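Local coordinates for beta-galactosidase (Bacillus circulans subsp. alkalophilus, PDB 3TTY), which hydrolyses terminal non-reducing beta-D-galactose residues from beta-galactosides, as a TIM-barrel glycoside hydrolase that assembles as a trimer, at residues 531-539 against 592-601; 548-559 against 565-575. All blocks are in the same frame, centred on the assembly; numbering follows the deposited sequence.

Contact 1: 531-539 against 592-601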
loop_
_atom_site.group_PDB
_atom_site.type_symbol
_atom_site.label_atom_id
_atom_site.label_comp_id
_atom_site.label_asym_id
_atom_site.label_seq_id
_atom_site.Cartn_x
_atom_site.Cartn_y
_atom_site.Cartn_z
ATOM N N ARG A 531 -32.828 7.127 30.024
ATOM C CA ARG A 531 -33.781 8.046 30.631
ATOM C C ARG A 531 -34.047 7.618 32.063
ATOM O O ARG A 531 -34.145 8.455 32.963
ATOM C CB ARG A 531 -35.082 8.054 29.842
ATOM C CG ARG A 531 -34.985 8.767 28.513
ATOM C CD ARG A 531 -35.159 10.253 28.695
ATOM N NE ARG A 531 -35.847 10.847 27.554
ATOM C CZ ARG A 531 -37.149 10.721 27.322
ATOM N NH1 ARG A 531 -37.911 10.009 28.150
ATOM N NH2 ARG A 531 -37.685 11.304 26.259
ATOM N N GLN A 532 -34.150 6.306 32.259
ATOM C CA GLN A 532 -34.347 5.727 33.582
ATOM C C GLN A 532 -33.891 4.280 33.555
ATOM O O GLN A 532 -33.786 3.677 32.486
ATOM C CB GLN A 532 -35.818 5.810 33.996
ATOM C CG GLN A 532 -36.764 5.109 33.038
ATOM C CD GLN A 532 -38.210 5.587 33.164
ATOM O OE1 GLN A 532 -38.475 6.788 33.274
ATOM N NE2 GLN A 532 -39.149 4.644 33.148
ATOM N N ASP A 533 -33.600 3.724 34.723
ATOM C CA ASP A 533 -33.181 2.336 34.784
ATOM C C ASP A 533 -34.225 1.527 34.024
ATOM O O ASP A 533 -35.424 1.735 34.187
ATOM C CB ASP A 533 -33.049 1.858 36.237
ATOM C CG ASP A 533 -31.877 2.513 36.981
ATOM O OD1 ASP A 533 -31.268 3.471 36.456
ATOM O OD2 ASP A 533 -31.570 2.069 38.113
ATOM N N TRP A 534 -33.762 0.638 33.157
ATOM C CA TRP A 534 -34.650 -0.226 32.391
ATOM C C TRP A 534 -34.006 -1.604 32.261
ATOM O O TRP A 534 -33.080 -1.810 31.465
ATOM C CB TRP A 534 -34.975 0.382 31.015
ATOM C CG TRP A 534 -35.691 -0.570 30.083
ATOM C CD1 TRP A 534 -36.872 -1.223 30.321
ATOM C CD2 TRP A 534 -35.268 -0.979 28.767
ATOM N NE1 TRP A 534 -37.203 -2.013 29.242
ATOM C CE2 TRP A 534 -36.236 -1.886 28.280
ATOM C CE3 TRP A 534 -34.165 -0.673 27.962
ATOM C CZ2 TRP A 534 -36.133 -2.483 27.023
ATOM C CZ3 TRP A 534 -34.065 -1.269 26.711
ATOM C CH2 TRP A 534 -35.047 -2.162 26.254
ATOM N N GLY A 535 -34.493 -2.541 33.068
ATOM C CA GLY A 535 -33.946 -3.879 33.110
ATOM C C GLY A 535 -32.464 -3.815 33.364
ATOM O O GLY A 535 -32.017 -3.087 34.252
ATOM N N GLY A 536 -31.695 -4.555 32.570
ATOM C CA GLY A 536 -30.253 -4.585 32.718
ATOM C C GLY A 536 -29.537 -3.351 32.202
ATOM O O GLY A 536 -28.314 -3.316 32.183
ATOM N N LEU A 537 -30.281 -2.333 31.778
ATOM C CA LEU A 537 -29.654 -1.124 31.219
ATOM C C LEU A 537 -29.810 0.061 32.177
ATOM O O LEU A 537 -30.910 0.340 32.656
ATOM C CB LEU A 537 -30.265 -0.795 29.854
ATOM C CG LEU A 537 -29.478 -0.814 28.530
ATOM C CD1 LEU A 537 -28.337 -1.821 28.512
ATOM C CD2 LEU A 537 -30.438 -1.037 27.334
ATOM N N ARG A 538 -28.713 0.762 32.451
ATOM C CA ARG A 538 -28.709 1.769 33.504
ATOM C C ARG A 538 -27.516 2.718 33.404
ATOM O O ARG A 538 -26.384 2.295 33.161
ATOM C CB ARG A 538 -28.714 1.055 34.854
ATOM C CG ARG A 538 -28.536 1.938 36.059
ATOM C CD ARG A 538 -28.778 1.136 37.338
ATOM N NE ARG A 538 -28.278 -0.234 37.236
ATOM C CZ ARG A 538 -27.022 -0.597 37.489
ATOM N NH1 ARG A 538 -26.126 0.311 37.862
ATOM N NH2 ARG A 538 -26.659 -1.870 37.367
ATOM N N GLY A 539 -27.771 4.007 33.595
ATOM C CA GLY A 539 -26.716 5.004 33.514
ATOM C C GLY A 539 -26.245 5.253 32.092
ATOM O O GLY A 539 -27.054 5.314 31.166
ATOM N N ASP A 592 -21.210 -3.624 26.660
ATOM C CA ASP A 592 -22.010 -3.642 27.878
ATOM C C ASP A 592 -23.449 -3.237 27.554
ATOM O O ASP A 592 -24.399 -3.851 28.052
ATOM C CB ASP A 592 -21.415 -2.727 28.961
ATOM C CG ASP A 592 -20.039 -3.190 29.441
ATOM O OD1 ASP A 592 -19.734 -4.414 29.379
ATOM O OD2 ASP A 592 -19.258 -2.317 29.881
ATOM N N PHE A 593 -23.612 -2.214 26.716
ATOM C CA PHE A 593 -24.954 -1.813 26.302
ATOM C C PHE A 593 -25.680 -2.965 25.622
ATOM O O PHE A 593 -26.801 -3.308 26.000
ATOM C CB PHE A 593 -24.935 -0.601 25.369
ATOM C CG PHE A 593 -26.304 -0.217 24.867
ATOM C CD1 PHE A 593 -27.105 0.652 25.596
ATOM C CD2 PHE A 593 -26.800 -0.753 23.687
ATOM C CE1 PHE A 593 -28.360 1.003 25.143
ATOM C CE2 PHE A 593 -28.055 -0.409 23.232
ATOM C CZ PHE A 593 -28.836 0.472 23.966
ATOM N N LEU A 594 -25.038 -3.565 24.622
ATOM C CA LEU A 594 -25.643 -4.682 23.901
ATOM C C LEU A 594 -25.941 -5.875 24.805
ATOM O O LEU A 594 -26.920 -6.589 24.590
ATOM C CB LEU A 594 -24.802 -5.091 22.690
ATOM C CG LEU A 594 -24.796 -4.070 21.540
ATOM C CD1 LEU A 594 -23.860 -4.523 20.429
ATOM C CD2 LEU A 594 -26.206 -3.820 20.997
ATOM N N GLN A 595 -25.107 -6.086 25.820
ATOM C CA GLN A 595 -25.414 -7.098 26.821
ATOM C C GLN A 595 -26.779 -6.821 27.448
ATOM O O GLN A 595 -27.650 -7.689 27.462
ATOM C CB GLN A 595 -24.345 -7.140 27.916
ATOM C CG GLN A 595 -24.823 -7.849 29.176
ATOM C CD GLN A 595 -23.725 -8.069 30.207
ATOM O OE1 GLN A 595 -23.661 -9.128 30.832
ATOM N NE2 GLN A 595 -22.865 -7.067 30.400
ATOM N N GLY A 596 -26.952 -5.604 27.962
ATOM C CA GLY A 596 -28.193 -5.193 28.597
ATOM C C GLY A 596 -29.397 -5.243 27.675
ATOM O O GLY A 596 -30.443 -5.796 28.035
ATOM N N LEU A 597 -29.241 -4.676 26.481
ATOM C CA LEU A 597 -30.302 -4.648 25.479
ATOM C C LEU A 597 -30.812 -6.049 25.163
ATOM O O LEU A 597 -32.013 -6.329 25.240
ATOM C CB LEU A 597 -29.809 -3.965 24.199
ATOM C CG LEU A 597 -30.879 -3.792 23.113
ATOM C CD1 LEU A 597 -32.025 -2.956 23.657
ATOM C CD2 LEU A 597 -30.315 -3.173 21.832
ATOM N N ILE A 598 -29.883 -6.928 24.816
ATOM C CA ILE A 598 -30.194 -8.317 24.511
ATOM C C ILE A 598 -30.903 -9.018 25.658
ATOM O O ILE A 598 -31.889 -9.727 25.460
ATOM C CB ILE A 598 -28.906 -9.074 24.206
ATOM C CG1 ILE A 598 -28.309 -8.540 22.905
ATOM C CG2 ILE A 598 -29.169 -10.558 24.115
ATOM C CD1 ILE A 598 -29.248 -8.623 21.724
ATOM N N ALA A 599 -30.375 -8.832 26.862
ATOM C CA ALA A 599 -30.982 -9.392 28.059
ATOM C C ALA A 599 -32.427 -8.907 28.229
ATOM O O ALA A 599 -33.328 -9.690 28.557
ATOM C CB ALA A 599 -30.141 -9.032 29.284
ATOM N N ASN A 600 -32.648 -7.618 27.997
ATOM C CA ASN A 600 -33.987 -7.054 28.109
ATOM C C ASN A 600 -34.931 -7.629 27.073
ATOM O O ASN A 600 -36.015 -8.111 27.408
ATOM C CB ASN A 600 -33.941 -5.538 27.978
ATOM C CG ASN A 600 -33.394 -4.881 29.209
ATOM O OD1 ASN A 600 -33.075 -5.559 30.185
ATOM N ND2 ASN A 600 -33.257 -3.559 29.172
ATOM N N LEU A 601 -34.503 -7.594 25.816
ATOM C CA LEU A 601 -35.335 -8.065 24.718
ATOM C C LEU A 601 -35.717 -9.520 24.909
ATOM O O LEU A 601 -36.856 -9.891 24.659
ATOM C CB LEU A 601 -34.640 -7.848 23.369
ATOM C CG LEU A 601 -34.321 -6.380 23.050
ATOM C CD1 LEU A 601 -34.161 -6.158 21.556
ATOM C CD2 LEU A 601 -35.393 -5.439 23.602
#

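Contact 2: 548-559 against 565-575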
loop_
_atom_site.group_PDB
_atom_site.type_symbol
_atom_site.label_atom_id
_atom_site.label_comp_id
_atom_site.label_asym_id
_atom_site.label_seq_id
_atom_site.Cartn_x
_atom_site.Cartn_y
_atom_site.Cartn_z
ATOM N N ASP A 548 -27.010 8.387 14.255
ATOM C CA ASP A 548 -28.231 8.854 13.608
ATOM C C ASP A 548 -28.894 9.929 14.464
ATOM O O ASP A 548 -29.067 9.742 15.664
ATOM C CB ASP A 548 -29.200 7.687 13.424
ATOM C CG ASP A 548 -29.573 7.465 11.976
ATOM O OD1 ASP A 548 -29.241 8.342 11.141
ATOM O OD2 ASP A 548 -30.206 6.426 11.677
ATOM N N VAL A 549 -29.271 11.054 13.862
ATOM C CA VAL A 549 -30.024 12.080 14.597
ATOM C C VAL A 549 -31.489 11.888 14.260
ATOM O O VAL A 549 -31.887 12.127 13.123
ATOM C CB VAL A 549 -29.579 13.496 14.205
ATOM C CG1 VAL A 549 -30.400 14.556 14.944
ATOM C CG2 VAL A 549 -28.102 13.668 14.490
ATOM N N ILE A 550 -32.292 11.425 15.217
ATOM C CA ILE A 550 -33.654 10.979 14.881
ATOM C C ILE A 550 -34.765 11.692 15.648
ATOM O O ILE A 550 -34.501 12.387 16.626
ATOM C CB ILE A 550 -33.803 9.470 15.103
ATOM C CG1 ILE A 550 -33.830 9.149 16.600
ATOM C CG2 ILE A 550 -32.657 8.724 14.438
ATOM C CD1 ILE A 550 -34.022 7.681 16.883
ATOM N N HIS A 551 -36.006 11.520 15.196
ATOM C CA HIS A 551 -37.154 12.078 15.910
ATOM C C HIS A 551 -38.173 11.012 16.266
ATOM O O HIS A 551 -38.633 10.264 15.401
ATOM C CB HIS A 551 -37.843 13.162 15.084
ATOM C CG HIS A 551 -36.928 14.251 14.628
ATOM N ND1 HIS A 551 -36.754 15.422 15.335
ATOM C CD2 HIS A 551 -36.125 14.342 13.539
ATOM C CE1 HIS A 551 -35.893 16.194 14.693
ATOM N NE2 HIS A 551 -35.497 15.561 13.601
ATOM N N ALA A 552 -38.547 10.952 17.539
ATOM C CA ALA A 552 -39.592 10.023 17.962
ATOM C C ALA A 552 -40.944 10.516 17.456
ATOM O O ALA A 552 -41.332 11.652 17.711
ATOM C CB ALA A 552 -39.607 9.880 19.471
ATOM N N GLU A 553 -41.644 9.662 16.723
ATOM C CA GLU A 553 -42.955 9.996 16.202
ATOM C C GLU A 553 -44.006 9.223 16.985
ATOM O O GLU A 553 -44.818 9.821 17.687
ATOM C CB GLU A 553 -43.030 9.703 14.695
ATOM C CG GLU A 553 -42.059 10.563 13.892
ATOM C CD GLU A 553 -42.172 10.391 12.386
ATOM O OE1 GLU A 553 -42.074 9.246 11.886
ATOM O OE2 GLU A 553 -42.341 11.418 11.696
ATOM N N THR A 554 -43.981 7.900 16.878
ATOM C CA THR A 554 -44.865 7.051 17.667
ATOM C C THR A 554 -44.080 6.322 18.761
ATOM O O THR A 554 -44.652 5.774 19.712
ATOM C CB THR A 554 -45.587 6.014 16.776
ATOM O OG1 THR A 554 -46.652 6.660 16.059
ATOM C CG2 THR A 554 -46.196 4.916 17.621
ATOM N N ALA A 555 -42.760 6.326 18.622
ATOM C CA ALA A 555 -41.889 5.560 19.508
ATOM C C ALA A 555 -41.577 6.262 20.831
ATOM O O ALA A 555 -41.415 7.481 20.889
ATOM C CB ALA A 555 -40.593 5.208 18.783
ATOM N N GLU A 556 -41.500 5.470 21.892
ATOM C CA GLU A 556 -41.034 5.934 23.192
ATOM C C GLU A 556 -39.511 6.026 23.182
ATOM O O GLU A 556 -38.841 5.175 22.590
ATOM C CB GLU A 556 -41.493 4.951 24.273
ATOM C CG GLU A 556 -40.964 5.210 25.677
ATOM C CD GLU A 556 -41.336 4.095 26.663
ATOM O OE1 GLU A 556 -41.788 3.012 26.218
ATOM O OE2 GLU A 556 -41.172 4.299 27.886
ATOM N N VAL A 557 -38.974 7.063 23.821
ATOM C CA VAL A 557 -37.529 7.261 23.931
ATOM C C VAL A 557 -37.018 6.629 25.219
ATOM O O VAL A 557 -37.474 6.971 26.308
ATOM C CB VAL A 557 -37.160 8.765 23.921
ATOM C CG1 VAL A 557 -35.648 8.967 24.082
ATOM C CG2 VAL A 557 -37.660 9.437 22.641
ATOM N N LEU A 558 -36.079 5.694 25.094
ATOM C CA LEU A 558 -35.541 5.000 26.259
ATOM C C LEU A 558 -34.177 5.537 26.668
ATOM O O LEU A 558 -33.761 5.363 27.815
ATOM C CB LEU A 558 -35.462 3.490 26.007
ATOM C CG LEU A 558 -36.778 2.799 25.652
ATOM C CD1 LEU A 558 -36.543 1.332 25.414
ATOM C CD2 LEU A 558 -37.825 2.999 26.748
ATOM N N ALA A 559 -33.491 6.193 25.732
ATOM C CA ALA A 559 -32.151 6.726 25.973
ATOM C C ALA A 559 -31.807 7.811 24.962
ATOM O O ALA A 559 -32.278 7.780 23.828
ATOM C CB ALA A 559 -31.103 5.615 25.934
ATOM N N TYR A 565 -23.687 18.297 19.267
ATOM C CA TYR A 565 -24.859 19.140 18.986
ATOM C C TYR A 565 -26.199 18.409 19.046
ATOM O O TYR A 565 -27.245 19.045 19.207
ATOM C CB TYR A 565 -24.716 19.883 17.655
ATOM C CG TYR A 565 -24.907 19.028 16.420
ATOM C CD1 TYR A 565 -23.864 18.273 15.902
ATOM C CD2 TYR A 565 -26.132 18.989 15.766
ATOM C CE1 TYR A 565 -24.039 17.499 14.772
ATOM C CE2 TYR A 565 -26.320 18.215 14.639
ATOM C CZ TYR A 565 -25.273 17.472 14.145
ATOM O OH TYR A 565 -25.465 16.705 13.024
ATOM N N TYR A 566 -26.181 17.084 18.917
ATOM C CA TYR A 566 -27.420 16.313 19.048
ATOM C C TYR A 566 -27.661 15.773 20.463
ATOM O O TYR A 566 -28.543 14.939 20.684
ATOM C CB TYR A 566 -27.502 15.188 18.022
ATOM C CG TYR A 566 -26.189 14.523 17.666
ATOM C CD1 TYR A 566 -25.785 13.344 18.286
ATOM C CD2 TYR A 566 -25.380 15.053 16.678
ATOM C CE1 TYR A 566 -24.595 12.723 17.936
ATOM C CE2 TYR A 566 -24.195 14.441 16.319
ATOM C CZ TYR A 566 -23.802 13.281 16.947
ATOM O OH TYR A 566 -22.610 12.692 16.574
ATOM N N LYS A 567 -26.876 16.260 21.415
ATOM C CA LYS A 567 -27.065 15.901 22.806
ATOM C C LYS A 567 -28.533 16.001 23.198
ATOM O O LYS A 567 -29.193 16.992 22.896
ATOM C CB LYS A 567 -26.233 16.824 23.697
ATOM C CG LYS A 567 -26.424 16.577 25.190
ATOM C CD LYS A 567 -25.669 17.611 26.002
ATOM C CE LYS A 567 -25.735 17.304 27.489
ATOM N NZ LYS A 567 -24.826 18.212 28.249
ATOM N N GLY A 568 -29.038 14.968 23.862
ATOM C CA GLY A 568 -30.391 14.979 24.379
ATOM C C GLY A 568 -31.439 14.505 23.385
ATOM O O GLY A 568 -32.643 14.577 23.656
ATOM N N THR A 569 -30.996 14.024 22.228
ATOM C CA THR A 569 -31.934 13.495 21.244
ATOM C C THR A 569 -31.886 11.970 21.335
ATOM O O THR A 569 -30.928 11.413 21.874
ATOM C CB THR A 569 -31.628 14.013 19.814
ATOM O OG1 THR A 569 -30.275 13.703 19.466
ATOM C CG2 THR A 569 -31.830 15.530 19.735
ATOM N N PRO A 570 -32.919 11.288 20.827
ATOM C CA PRO A 570 -33.045 9.837 21.030
ATOM C C PRO A 570 -31.935 9.004 20.388
ATOM O O PRO A 570 -31.537 9.260 19.248
ATOM C CB PRO A 570 -34.393 9.503 20.372
ATOM C CG PRO A 570 -35.133 10.824 20.306
ATOM C CD PRO A 570 -34.069 11.855 20.102
ATOM N N VAL A 571 -31.440 8.012 21.119
ATOM C CA VAL A 571 -30.487 7.052 20.562
ATOM C C VAL A 571 -31.014 5.619 20.715
ATOM O O VAL A 571 -30.633 4.718 19.960
ATOM C CB VAL A 571 -29.069 7.220 21.158
ATOM C CG1 VAL A 571 -29.072 6.996 22.670
ATOM C CG2 VAL A 571 -28.080 6.293 20.464
ATOM N N LEU A 572 -31.913 5.414 21.678
ATOM C CA LEU A 572 -32.636 4.146 21.768
ATOM C C LEU A 572 -34.143 4.379 21.878
ATOM O O LEU A 572 -34.611 5.098 22.768
ATOM C CB LEU A 572 -32.152 3.304 22.940
ATOM C CG LEU A 572 -32.869 1.965 23.096
ATOM C CD1 LEU A 572 -32.624 1.064 21.892
ATOM C CD2 LEU A 572 -32.476 1.253 24.407
ATOM N N THR A 573 -34.902 3.770 20.970
ATOM C CA THR A 573 -36.348 3.934 20.979
ATOM C C THR A 573 -37.062 2.588 20.958
ATOM O O THR A 573 -36.516 1.593 20.475
ATOM C CB THR A 573 -36.828 4.809 19.796
ATOM O OG1 THR A 573 -36.650 4.098 18.562
ATOM C CG2 THR A 573 -36.043 6.142 19.756
ATOM N N ARG A 574 -38.278 2.569 21.505
ATOM C CA ARG A 574 -39.141 1.391 21.485
ATOM C C ARG A 574 -40.516 1.784 20.948
ATOM O O ARG A 574 -41.193 2.635 21.536
ATOM C CB ARG A 574 -39.292 0.802 22.894
ATOM C CG ARG A 574 -40.223 -0.409 22.983
ATOM C CD ARG A 574 -40.437 -0.853 24.426
ATOM N NE ARG A 574 -41.149 -2.126 24.524
ATOM C CZ ARG A 574 -42.468 -2.242 24.656
ATOM N NH1 ARG A 574 -43.230 -1.157 24.702
ATOM N NH2 ARG A 574 -43.032 -3.442 24.747
ATOM N N ASN A 575 -40.918 1.170 19.834
ATOM C CA ASN A 575 -42.244 1.403 19.268
ATOM C C ASN A 575 -43.174 0.227 19.448
ATOM O O ASN A 575 -42.865 -0.871 19.004
ATOM C CB ASN A 575 -42.181 1.721 17.766
ATOM C CG ASN A 575 -43.490 2.365 17.250
ATOM O OD1 ASN A 575 -44.036 3.260 17.886
ATOM N ND2 ASN A 575 -43.998 1.886 16.128
HETATM O O HOH W 1 -30.981 11.690 17.769
HETATM O O HOH W 2 -42.961 1.694 23.856
#

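Contact 1: 531-539 against 592-601
Asn600 lays its side chain over one face of the Trp534 indole and grips the turn that Trp534 opens with both ends of its amide. CB sits above the six-membered ring, 4.2 Å from the centroid, in a CH-pi contact. With CG beside the backbone N (chi1 -74°), ND2 is carried over the indole face, offset toward the rim, and ring and amide planes stand 67° apart. ND2 donates to Trp534 O at 2.9 Å, arriving from above the carbonyl plane. The same oxygen accepts the closing bond of the type II' turn from Leu537 N, which comes from the opposite face. OD1 in turn receives Gly536 N at 2.9 Å, in the carbonyl plane and on a lone pair, along a fairly straight N-H (160°).

The tight part lies deeper, where Leu537 presses on helix 591-604. Its CD1 rests 3.4 Å from Gly596 CA, a spot where a beta carbon on the helix would collide with it, while CD2 meets Phe593 CE1 at 3.6 Å, obliquely to that ring. At the indole edge the packing is slacker: Trp534 CZ3 touches Leu597 CD1 at 4.0 Å, and Trp534 CH2 lies 4.2 Å from Leu601 CD2. Gly535 and Gly536 form the solvent side, little covered by the helix. Gly535 has positive phi, and a beta carbon there would run into Asn600 OD1. Beneath the contact, Leu537 and Phe593 continue onto strand 525-530, and the far side of the helix packs on helix 423-435.

The loop between strands 525-530 and 540-544 is thus docked on the helix by one buried carboxamide for its polar backbone and by Leu537 and Trp534 for the rest. Because it both donates and accepts, Asn600 matches two polar groups of the turn backbone, which should fix the rotation of its amide.

Contact 2: 548-559 against 565-575
Ile550 holds CG1 between its backbone N and carbonyl carbon (chi1 72°), which swings the ethyl arm against Pro570, while Val557, with CG1 anti to N (chi1 178°), turns CG2 to the same proline. Behind this meeting stands the antiparallel beta hairpin of strands 556-561 and 570-577, broken by two adjoining classic bulges and crossed on one face by strand 546-552, which belongs to a separate small sheet. The pyrrolidine ring is held from two strands: its CB lies 3.8 Å from Ile550 CG1 and its CG 3.7 Å from Val557 CG2. Further along, Ile550 CD1 and Thr573 CG2 meet tip to tip at 3.8 Å. An alanine in place of Ile550 would remove that arm and is likely to open a gap beside Pro570, with the Thr573 methyl losing its partner.

Glu556 and Arg574 form a hydrogen-bonded pair, followed by the non-hydrogen-bonded pair Val557-Thr573. The register then slips by one residue: Leu572 O takes Leu558 N at 2.8 Å and only weakly Ala559 N. On the opposite face from Val557, Leu558 CD1 lies against Arg574 CB, and Ala559 packs on Leu572. The guanidinium of Arg574 goes on to a salt bridge with Glu604.

Water fills the polar joints. One molecule accepts from Ile550 N at 2.9 Å and also binds Pro570 O and Thr569 OG1, tying strand 546-552 to the start of strand 570-577. Another links Glu556 OE1, at 2.9 Å, to Arg574 O and NH1, bridging opposite charges that do not touch directly. At the other end of the contact, Tyr565 packs on Pro324 of a second subunit.

At the second bulge, where Val571 and Leu572 both face Ala559, Ala559 O accepts two N-H groups from the same face of its plane, Val571 N at 2.8 Å and an almost perfectly straight 179°, and Leu572 N at 3.2 Å.

In the fold
Both contacts lie in the trimerisation region, their centres about 16 Å apart, and they abut. Arg531 N probably bonds to Leu558 O at 3.0 Å, so the loop of contact 1 leaves a strand that pairs with the hairpin of contact 2. Leu572 is one apolar element they share: its CD2 touches Phe593 CZ at 3.7 Å and the Trp534 ring. Contact 1 is the more buried, joining a helix to a turn through one side-chain amide, a leucine and an indole. Contact 2 is larger and only partly buried, held mainly by backbone bonds, with waters at its polar joints, and it alone borders another subunit.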